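Local atomic coordinates of tryptophan halogenase superfamily (Brevundimonas sp. BAL3, PDB entry 6FRL), a protein that catalyses flavin-dependent halogenation, preferring bromination over chlorination, probably on aromatic substrates as in the tryptophan halogenase family. Residues Ala250-Gln255 / Ala305-His310; Leu291-Ala296 / Pro319-Phe324; Pro282-Ala287 / Gln499-Leu504. All blocks are in the same frame, centred on the assembly; numbering follows the deposited sequence.

Interaction 1 (Ala250-Gln255 / Ala305-His310); sequences AAYAVQ and AELMPH
L307 turns its CG away from its own backbone N (chi1 -179°) and so extends from the helix to Y252, whose own CG stands anti to its carbonyl carbon (chi1 -85°), so that the phenol leads away and CB is the part left beneath the leucine. Accordingly the closest approach is L307 CD2 to Y252 CB, 3.5 Å. The same methyl lies 4.0 Å from Y252 O and meets the tyrosine ring obliquely. Two residues further along the strand, V254 CG1 touches M308 SD at 4.2 Å; the methionine curls back through three successive turns of the same sign, which brings its sulfur nearer the strand than its CB direction would suggest. Strands 286-293 and 314-323 run parallel on the two flanks of the antiparallel strand 250-257, and helix 300-307 joins them over it, a beta-alpha-beta crossover with one strand in between. L307 and M308, near the close of the crossover's helical part, are therefore laid on the middle strand. The phenol of Y252 continues beneath the same helix, against D300, A303 and L304. Nearby, H310 N bonds to L307 O at 3.1 Å, and H310 ND1 donates to E306 O at 3.2 Å, nearly straight (164°) and in the imidazole plane, while P309 CB covers one face of that ring.

Interaction 2 (Leu291-Ala296 / Pro319-Phe324); sequences LVFSSA and PRRIPF
From V292 to S295 the backbone heads 92° away from the direction of R321 to F324, and the CA atoms of V292 and F324 stay 8.8 Å apart, so side chains alone make this contact. Both branches of V292 close on one corner of the F324 ring: CE2 lies 3.6 Å from V292 CG1 and 3.7 Å from V292 CG2. The two side chains cross at about a right angle, with CG1 oblique to the ring plane. Cutting V292 back to an alanine would take away both branches and probably open a gap beside F324 CE2, letting the ring tilt more freely. The second cluster gathers round R321, extended from CG to NE. Its NH2 lies 3.7 Å from S295 CB, which sits at the guanidinium edge near its plane, and 4.3 Å from F293 CZ, an oblique approach. F293 CB starts away from R321, but chi1 of 65° swings the ring back. NE makes a salt bridge to D300 of helix 300-307. Strand 250-257 runs between the two strands: A251 packs on F324 on the face where W277 and W279 touch V292, whereas A250 and Y252 accompany F293 and R321 on the face crossed by helix 300-307.

Interaction 3 (Pro282-Ala287 / Gln499-Leu504); sequences PLRHRA and QFLAGL
The guanidinium of R284 meets L504 CD1 obliquely, with NH1 4.2 Å from that methyl. Within the turn two other flat groups are covered on one face each: R284 CB stands 4.3 Å above the centre of the H285 ring, and L283 CD1 lies 3.7 Å above the R286 guanidinium plane, offset toward its rim. The aliphatic part of R284 does the rest of the packing, CG meeting L501 CD1 at 4.3 Å. A bend at chi3 (-60°), after a nearly extended chi2, turns the guanidinium aside from the line of the chain, with NH1 the part that comes nearest L504. Its polar atoms are buried but gripped: NE forms a salt bridge with D505, just after L504, while NH1 and NH2 bond to the carbonyls of M77 and R78 at the end of helix 73-79. L504 also packs on this helix, so arginine and leucine share a support. The chain makes a further turn where helix 497-502 ends, L504 N bonding to L501 O at 3.1 Å. On the other side, L283 N bonds to R286 O at 2.7 Å, closing the short connection between antiparallel strands 276-282 and 286-293: a beta hairpin whose turn packs against the end of the C-terminal helix and the residues just after it.

Interactions 1 and 2 are neighbours, their centres about 9 Å apart, whereas interaction 3 lies about 23 Å from the centre of the first and 29 Å from that of the second. All three reach one seven-stranded mixed sheet, and strand 286-293 spans the distance: its beginning belongs to interaction 3, its end to interaction 2. A251 O and I322 N, probably hydrogen-bonded at 2.8 Å, tie interactions 1 and 2 directly. Along the chain, interaction 1 alternates with both others, while interaction 2 is nested inside the long loop closed by interaction 3. The helical crossover thus packs on strand 250-257, while residues of the C-terminal tail pack at the turn where strand 286-293 begins.

Interaction 1 (Ala250-Gln255 / Ala305-His310)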
loop_
_atom_site.group_PDB
_atom_site.type_symbol
_atom_site.label_atom_id
_atom_site.label_comp_id
_atom_site.label_asym_id
_atom_site.label_seq_id
_atom_site.Cartn_x
_atom_site.Cartn_y
_atom_site.Cartn_z
ATOM N N ALA B 250 5.013 -33.617 -5.287
ATOM C CA ALA B 250 4.913 -34.601 -4.214
ATOM C C ALA B 250 5.811 -34.207 -3.054
ATOM O O ALA B 250 6.706 -33.353 -3.214
ATOM C CB ALA B 250 5.329 -35.964 -4.722
ATOM N N ALA B 251 5.585 -34.830 -1.896
ATOM C CA ALA B 251 6.439 -34.606 -0.752
ATOM C C ALA B 251 6.428 -35.756 0.259
ATOM O O ALA B 251 5.409 -36.428 0.438
ATOM C CB ALA B 251 6.035 -33.316 -0.055
ATOM N N TYR B 252 7.567 -35.946 0.928
ATOM C CA TYR B 252 7.686 -36.842 2.060
ATOM C C TYR B 252 7.993 -36.028 3.330
ATOM O O TYR B 252 8.820 -35.120 3.306
ATOM C CB TYR B 252 8.815 -37.839 1.822
ATOM C CG TYR B 252 8.436 -39.071 1.018
ATOM C CD1 TYR B 252 7.624 -40.050 1.558
ATOM C CD2 TYR B 252 8.954 -39.281 -0.260
ATOM C CE1 TYR B 252 7.314 -41.186 0.848
ATOM C CE2 TYR B 252 8.654 -40.417 -0.982
ATOM C CZ TYR B 252 7.825 -41.366 -0.431
ATOM O OH TYR B 252 7.491 -42.504 -1.159
ATOM N N ALA B 253 7.331 -36.348 4.439
ATOM C CA ALA B 253 7.639 -35.709 5.724
ATOM C C ALA B 253 7.870 -36.774 6.780
ATOM O O ALA B 253 7.251 -37.853 6.731
ATOM C CB ALA B 253 6.510 -34.787 6.158
ATOM N N VAL B 254 8.739 -36.460 7.732
ATOM C CA VAL B 254 9.044 -37.359 8.808
ATOM C C VAL B 254 9.575 -36.545 9.999
ATOM O O VAL B 254 10.461 -35.672 9.819
ATOM C CB VAL B 254 10.053 -38.447 8.351
ATOM C CG1 VAL B 254 11.372 -37.839 7.893
ATOM C CG2 VAL B 254 10.325 -39.473 9.454
ATOM N N GLN B 255 9.007 -36.814 11.191
ATOM C CA GLN B 255 9.493 -36.218 12.427
ATOM C C GLN B 255 10.744 -36.965 12.883
ATOM O O GLN B 255 10.826 -38.186 12.757
ATOM C CB GLN B 255 8.434 -36.238 13.555
ATOM C CG GLN B 255 7.233 -35.330 13.382
ATOM C CD GLN B 255 7.559 -33.844 13.528
ATOM O OE1 GLN B 255 7.666 -33.136 12.512
ATOM N NE2 GLN B 255 7.689 -33.357 14.773
ATOM N N ALA B 305 16.176 -41.910 -0.608
ATOM C CA ALA B 305 17.651 -41.928 -0.620
ATOM C C ALA B 305 18.288 -40.544 -0.422
ATOM O O ALA B 305 19.398 -40.434 0.109
ATOM C CB ALA B 305 18.166 -42.562 -1.915
ATOM N N GLU B 306 17.607 -39.500 -0.873
ATOM C CA GLU B 306 18.050 -38.123 -0.610
ATOM C C GLU B 306 17.683 -37.647 0.822
ATOM O O GLU B 306 18.506 -37.017 1.503
ATOM C CB GLU B 306 17.462 -37.175 -1.669
ATOM C CG GLU B 306 17.780 -37.558 -3.105
ATOM C CD GLU B 306 17.662 -36.414 -4.085
ATOM O OE1 GLU B 306 16.581 -35.776 -4.166
ATOM O OE2 GLU B 306 18.668 -36.165 -4.781
ATOM N N LEU B 307 16.467 -37.983 1.264
ATOM C CA LEU B 307 15.913 -37.490 2.521
ATOM C C LEU B 307 16.505 -38.185 3.739
ATOM O O LEU B 307 17.082 -37.537 4.618
ATOM C CB LEU B 307 14.385 -37.663 2.510
ATOM C CG LEU B 307 13.449 -37.236 3.659
ATOM C CD1 LEU B 307 13.601 -35.788 4.129
ATOM C CD2 LEU B 307 12.023 -37.516 3.234
ATOM N N MET B 308 16.404 -39.515 3.763
ATOM C CA MET B 308 16.610 -40.304 5.008
ATOM C C MET B 308 18.035 -40.337 5.567
ATOM O O MET B 308 18.184 -40.451 6.776
ATOM C CB MET B 308 16.034 -41.710 4.853
ATOM C CG MET B 308 14.503 -41.725 4.625
ATOM S SD MET B 308 13.458 -40.971 5.921
ATOM C CE MET B 308 13.997 -41.927 7.327
ATOM N N PRO B 309 19.076 -40.202 4.721
ATOM C CA PRO B 309 20.443 -40.055 5.293
ATOM C C PRO B 309 20.808 -38.687 5.864
ATOM O O PRO B 309 21.910 -38.547 6.388
ATOM C CB PRO B 309 21.380 -40.343 4.098
ATOM C CG PRO B 309 20.521 -40.892 3.012
ATOM C CD PRO B 309 19.111 -40.433 3.262
ATOM N N HIS B 310 19.925 -37.685 5.741
ATOM C CA HIS B 310 20.258 -36.277 6.076
ATOM C C HIS B 310 19.208 -35.615 6.957
ATOM O O HIS B 310 19.014 -34.399 6.880
ATOM C CB HIS B 310 20.432 -35.441 4.789
ATOM C CG HIS B 310 21.568 -35.895 3.932
ATOM N ND1 HIS B 310 21.388 -36.362 2.643
ATOM C CD2 HIS B 310 22.899 -35.979 4.188
ATOM C CE1 HIS B 310 22.561 -36.708 2.142
ATOM N NE2 HIS B 310 23.492 -36.494 3.061
#

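Interaction 2 (Leu291-Ala296 / Pro319-Phe324)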
loop_
_atom_site.group_PDB
_atom_site.type_symbol
_atom_site.label_atom_id
_atom_site.label_comp_id
_atom_site.label_asym_id
_atom_site.label_seq_id
_atom_site.Cartn_x
_atom_site.Cartn_y
_atom_site.Cartn_z
ATOM N N LEU B 291 11.131 -33.722 2.144
ATOM C CA LEU B 291 11.624 -33.486 0.818
ATOM C C LEU B 291 10.416 -33.199 -0.059
ATOM O O LEU B 291 9.466 -33.999 -0.108
ATOM C CB LEU B 291 12.382 -34.706 0.275
ATOM C CG LEU B 291 13.241 -34.429 -0.979
ATOM C CD1 LEU B 291 14.661 -34.051 -0.573
ATOM C CD2 LEU B 291 13.259 -35.605 -1.956
ATOM N N VAL B 292 10.461 -32.046 -0.730
ATOM C CA VAL B 292 9.526 -31.691 -1.815
ATOM C C VAL B 292 10.227 -31.993 -3.144
ATOM O O VAL B 292 11.381 -31.622 -3.298
ATOM C CB VAL B 292 9.187 -30.179 -1.763
ATOM C CG1 VAL B 292 8.370 -29.747 -2.995
ATOM C CG2 VAL B 292 8.479 -29.849 -0.450
ATOM N N PHE B 293 9.553 -32.626 -4.103
ATOM C CA PHE B 293 10.246 -33.048 -5.334
ATOM C C PHE B 293 9.316 -33.324 -6.522
ATOM O O PHE B 293 8.090 -33.406 -6.369
ATOM C CB PHE B 293 11.086 -34.292 -5.037
ATOM C CG PHE B 293 10.266 -35.491 -4.656
ATOM C CD1 PHE B 293 9.821 -35.662 -3.350
ATOM C CD2 PHE B 293 9.911 -36.437 -5.618
ATOM C CE1 PHE B 293 9.047 -36.760 -3.013
ATOM C CE2 PHE B 293 9.133 -37.537 -5.297
ATOM C CZ PHE B 293 8.708 -37.706 -3.988
ATOM N N SER B 294 9.929 -33.475 -7.705
ATOM C CA SER B 294 9.212 -33.855 -8.966
ATOM C C SER B 294 9.231 -35.376 -9.200
ATOM O O SER B 294 10.282 -35.935 -9.454
ATOM C CB SER B 294 9.837 -33.153 -10.181
ATOM O OG SER B 294 9.240 -33.568 -11.406
ATOM N N SER B 295 8.074 -36.038 -9.131
ATOM C CA SER B 295 8.008 -37.507 -9.338
ATOM C C SER B 295 8.418 -37.893 -10.772
ATOM O O SER B 295 8.995 -38.954 -10.985
ATOM C CB SER B 295 6.639 -38.105 -8.942
ATOM O OG SER B 295 5.602 -37.702 -9.802
ATOM N N ALA B 296 8.179 -37.001 -11.729
ATOM C CA ALA B 296 8.669 -37.180 -13.094
ATOM C C ALA B 296 10.208 -37.233 -13.248
ATOM O O ALA B 296 10.694 -37.649 -14.304
ATOM C CB ALA B 296 8.059 -36.125 -14.007
ATOM N N PRO B 319 8.481 -42.404 6.654
ATOM C CA PRO B 319 7.942 -41.253 5.926
ATOM C C PRO B 319 6.565 -41.510 5.328
ATOM O O PRO B 319 6.331 -42.602 4.814
ATOM C CB PRO B 319 8.966 -41.035 4.799
ATOM C CG PRO B 319 10.197 -41.763 5.237
ATOM C CD PRO B 319 9.695 -42.933 5.997
ATOM N N ARG B 320 5.672 -40.519 5.408
ATOM C CA ARG B 320 4.401 -40.566 4.689
ATOM C C ARG B 320 4.536 -39.700 3.455
ATOM O O ARG B 320 5.133 -38.622 3.487
ATOM C CB ARG B 320 3.205 -40.110 5.537
ATOM C CG ARG B 320 2.594 -41.236 6.378
ATOM C CD ARG B 320 1.136 -40.909 6.829
ATOM N NE ARG B 320 1.002 -39.885 7.892
ATOM C CZ ARG B 320 0.817 -38.562 7.715
ATOM N NH1 ARG B 320 0.744 -38.010 6.498
ATOM N NH2 ARG B 320 0.728 -37.770 8.782
ATOM N N ARG B 321 3.960 -40.181 2.359
ATOM C CA ARG B 321 3.889 -39.392 1.157
ATOM C C ARG B 321 2.668 -38.508 1.268
ATOM O O ARG B 321 1.682 -38.888 1.904
ATOM C CB ARG B 321 3.810 -40.268 -0.068
ATOM C CG ARG B 321 4.597 -39.729 -1.231
ATOM C CD ARG B 321 4.340 -40.635 -2.416
ATOM N NE ARG B 321 4.977 -40.231 -3.680
ATOM C CZ ARG B 321 4.410 -39.543 -4.679
ATOM N NH1 ARG B 321 3.169 -39.079 -4.584
ATOM N NH2 ARG B 321 5.105 -39.310 -5.784
ATOM N N ILE B 322 2.769 -37.315 0.676
ATOM C CA ILE B 322 1.663 -36.353 0.571
ATOM C C ILE B 322 1.598 -35.895 -0.895
ATOM O O ILE B 322 2.646 -35.521 -1.459
ATOM C CB ILE B 322 1.875 -35.115 1.460
ATOM C CG1 ILE B 322 2.355 -35.505 2.867
ATOM C CG2 ILE B 322 0.577 -34.321 1.559
ATOM C CD1 ILE B 322 2.943 -34.350 3.675
ATOM N N PRO B 323 0.411 -35.998 -1.545
ATOM C CA PRO B 323 0.254 -35.301 -2.832
ATOM C C PRO B 323 0.179 -33.768 -2.684
ATOM O O PRO B 323 -0.428 -33.217 -1.749
ATOM C CB PRO B 323 -1.045 -35.881 -3.421
ATOM C CG PRO B 323 -1.183 -37.214 -2.778
ATOM C CD PRO B 323 -0.590 -37.074 -1.394
ATOM N N PHE B 324 0.860 -33.114 -3.612
ATOM C CA PHE B 324 0.919 -31.689 -3.687
ATOM C C PHE B 324 0.114 -31.407 -4.895
ATOM O O PHE B 324 0.267 -32.090 -5.903
ATOM C CB PHE B 324 2.354 -31.235 -3.950
ATOM C CG PHE B 324 3.127 -30.902 -2.720
ATOM C CD1 PHE B 324 2.779 -31.422 -1.462
ATOM C CD2 PHE B 324 4.226 -30.048 -2.822
ATOM C CE1 PHE B 324 3.506 -31.080 -0.336
ATOM C CE2 PHE B 324 4.959 -29.708 -1.702
ATOM C CZ PHE B 324 4.600 -30.226 -0.459
#

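Interaction 3 (Pro282-Ala287 / Gln499-Leu504)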
loop_
_atom_site.group_PDB
_atom_site.type_symbol
_atom_site.label_atom_id
_atom_site.label_comp_id
_atom_site.label_asym_id
_atom_site.label_seq_id
_atom_site.Cartn_x
_atom_site.Cartn_y
_atom_site.Cartn_z
ATOM N N PRO B 282 13.394 -26.979 13.255
ATOM C CA PRO B 282 13.773 -27.430 14.578
ATOM C C PRO B 282 12.765 -27.039 15.668
ATOM O O PRO B 282 12.433 -25.863 15.811
ATOM C CB PRO B 282 15.095 -26.718 14.808
ATOM C CG PRO B 282 15.059 -25.500 13.952
ATOM C CD PRO B 282 14.085 -25.731 12.854
ATOM N N LEU B 283 12.273 -28.042 16.404
ATOM C CA LEU B 283 11.587 -27.827 17.692
ATOM C C LEU B 283 12.585 -28.036 18.815
ATOM O O LEU B 283 13.747 -28.344 18.544
ATOM C CB LEU B 283 10.364 -28.760 17.825
ATOM C CG LEU B 283 9.345 -28.675 16.666
ATOM C CD1 LEU B 283 8.145 -29.571 16.890
ATOM C CD2 LEU B 283 8.881 -27.250 16.426
ATOM N N ARG B 284 12.149 -27.844 20.060
ATOM C CA ARG B 284 13.055 -27.938 21.233
ATOM C C ARG B 284 13.773 -29.266 21.411
ATOM O O ARG B 284 14.976 -29.253 21.680
ATOM C CB ARG B 284 12.353 -27.551 22.548
ATOM C CG ARG B 284 12.390 -26.053 22.812
ATOM C CD ARG B 284 12.250 -25.690 24.280
ATOM N NE ARG B 284 10.987 -26.152 24.857
ATOM C CZ ARG B 284 9.771 -25.642 24.597
ATOM N NH1 ARG B 284 9.586 -24.619 23.739
ATOM N NH2 ARG B 284 8.701 -26.180 25.209
ATOM N N HIS B 285 13.053 -30.383 21.273
ATOM C CA HIS B 285 13.646 -31.755 21.373
ATOM C C HIS B 285 13.370 -32.636 20.128
ATOM O O HIS B 285 13.767 -33.797 20.071
ATOM C CB HIS B 285 13.147 -32.499 22.640
ATOM C CG HIS B 285 13.202 -31.690 23.906
ATOM N ND1 HIS B 285 14.385 -31.289 24.490
ATOM C CD2 HIS B 285 12.213 -31.231 24.714
ATOM C CE1 HIS B 285 14.123 -30.600 25.592
ATOM N NE2 HIS B 285 12.811 -30.553 25.751
ATOM N N ARG B 286 12.712 -32.078 19.127
ATOM C CA ARG B 286 12.290 -32.814 17.934
ATOM C C ARG B 286 12.427 -31.902 16.722
ATOM O O ARG B 286 12.658 -30.700 16.859
ATOM C CB ARG B 286 10.835 -33.281 18.066
ATOM C CG ARG B 286 10.604 -34.414 19.075
ATOM C CD ARG B 286 9.168 -34.418 19.654
ATOM N NE ARG B 286 8.133 -34.010 18.678
ATOM C CZ ARG B 286 7.195 -33.053 18.838
ATOM N NH1 ARG B 286 7.065 -32.338 19.969
ATOM N NH2 ARG B 286 6.366 -32.816 17.830
ATOM N N ALA B 287 12.312 -32.471 15.527
ATOM C CA ALA B 287 12.328 -31.634 14.337
ATOM C C ALA B 287 11.421 -32.179 13.246
ATOM O O ALA B 287 11.233 -33.390 13.140
ATOM C CB ALA B 287 13.742 -31.451 13.832
ATOM N N GLN B 499 20.044 -20.137 25.395
ATOM C CA GLN B 499 19.727 -19.427 26.659
ATOM C C GLN B 499 18.257 -18.966 26.766
ATOM O O GLN B 499 17.673 -18.961 27.857
ATOM C CB GLN B 499 20.644 -18.209 26.858
ATOM C CG GLN B 499 20.381 -17.421 28.142
ATOM C CD GLN B 499 21.419 -16.332 28.371
ATOM O OE1 GLN B 499 22.635 -16.610 28.375
ATOM N NE2 GLN B 499 20.963 -15.082 28.525
ATOM N N PHE B 500 17.691 -18.526 25.642
ATOM C CA PHE B 500 16.293 -18.112 25.572
ATOM C C PHE B 500 15.366 -19.304 25.729
ATOM O O PHE B 500 14.318 -19.190 26.347
ATOM C CB PHE B 500 16.023 -17.448 24.231
ATOM C CG PHE B 500 14.690 -16.791 24.155
ATOM C CD1 PHE B 500 14.509 -15.498 24.678
ATOM C CD2 PHE B 500 13.624 -17.434 23.577
ATOM C CE1 PHE B 500 13.283 -14.879 24.631
ATOM C CE2 PHE B 500 12.388 -16.806 23.515
ATOM C CZ PHE B 500 12.229 -15.526 24.031
ATOM N N LEU B 501 15.768 -20.436 25.157
ATOM C CA LEU B 501 15.007 -21.675 25.268
ATOM C C LEU B 501 15.063 -22.288 26.666
ATOM O O LEU B 501 14.075 -22.878 27.109
ATOM C CB LEU B 501 15.480 -22.722 24.249
ATOM C CG LEU B 501 15.451 -22.331 22.781
ATOM C CD1 LEU B 501 15.819 -23.560 21.953
ATOM C CD2 LEU B 501 14.115 -21.762 22.327
ATOM N N ALA B 502 16.212 -22.178 27.343
ATOM C CA ALA B 502 16.362 -22.601 28.753
ATOM C C ALA B 502 15.460 -21.802 29.710
ATOM O O ALA B 502 15.031 -22.332 30.725
ATOM C CB ALA B 502 17.822 -22.499 29.189
ATOM N N GLY B 503 15.188 -20.538 29.375
ATOM C CA GLY B 503 14.217 -19.688 30.097
ATOM C C GLY B 503 12.742 -19.946 29.810
ATOM O O GLY B 503 11.896 -19.299 30.395
ATOM N N LEU B 504 12.446 -20.863 28.891
ATOM C CA LEU B 504 11.130 -21.492 28.763
ATOM C C LEU B 504 11.025 -22.889 29.448
ATOM O O LEU B 504 9.932 -23.345 29.739
ATOM C CB LEU B 504 10.774 -21.635 27.275
ATOM C CG LEU B 504 10.834 -20.378 26.393
ATOM C CD1 LEU B 504 10.724 -20.695 24.900
ATOM C CD2 LEU B 504 9.772 -19.372 26.810
#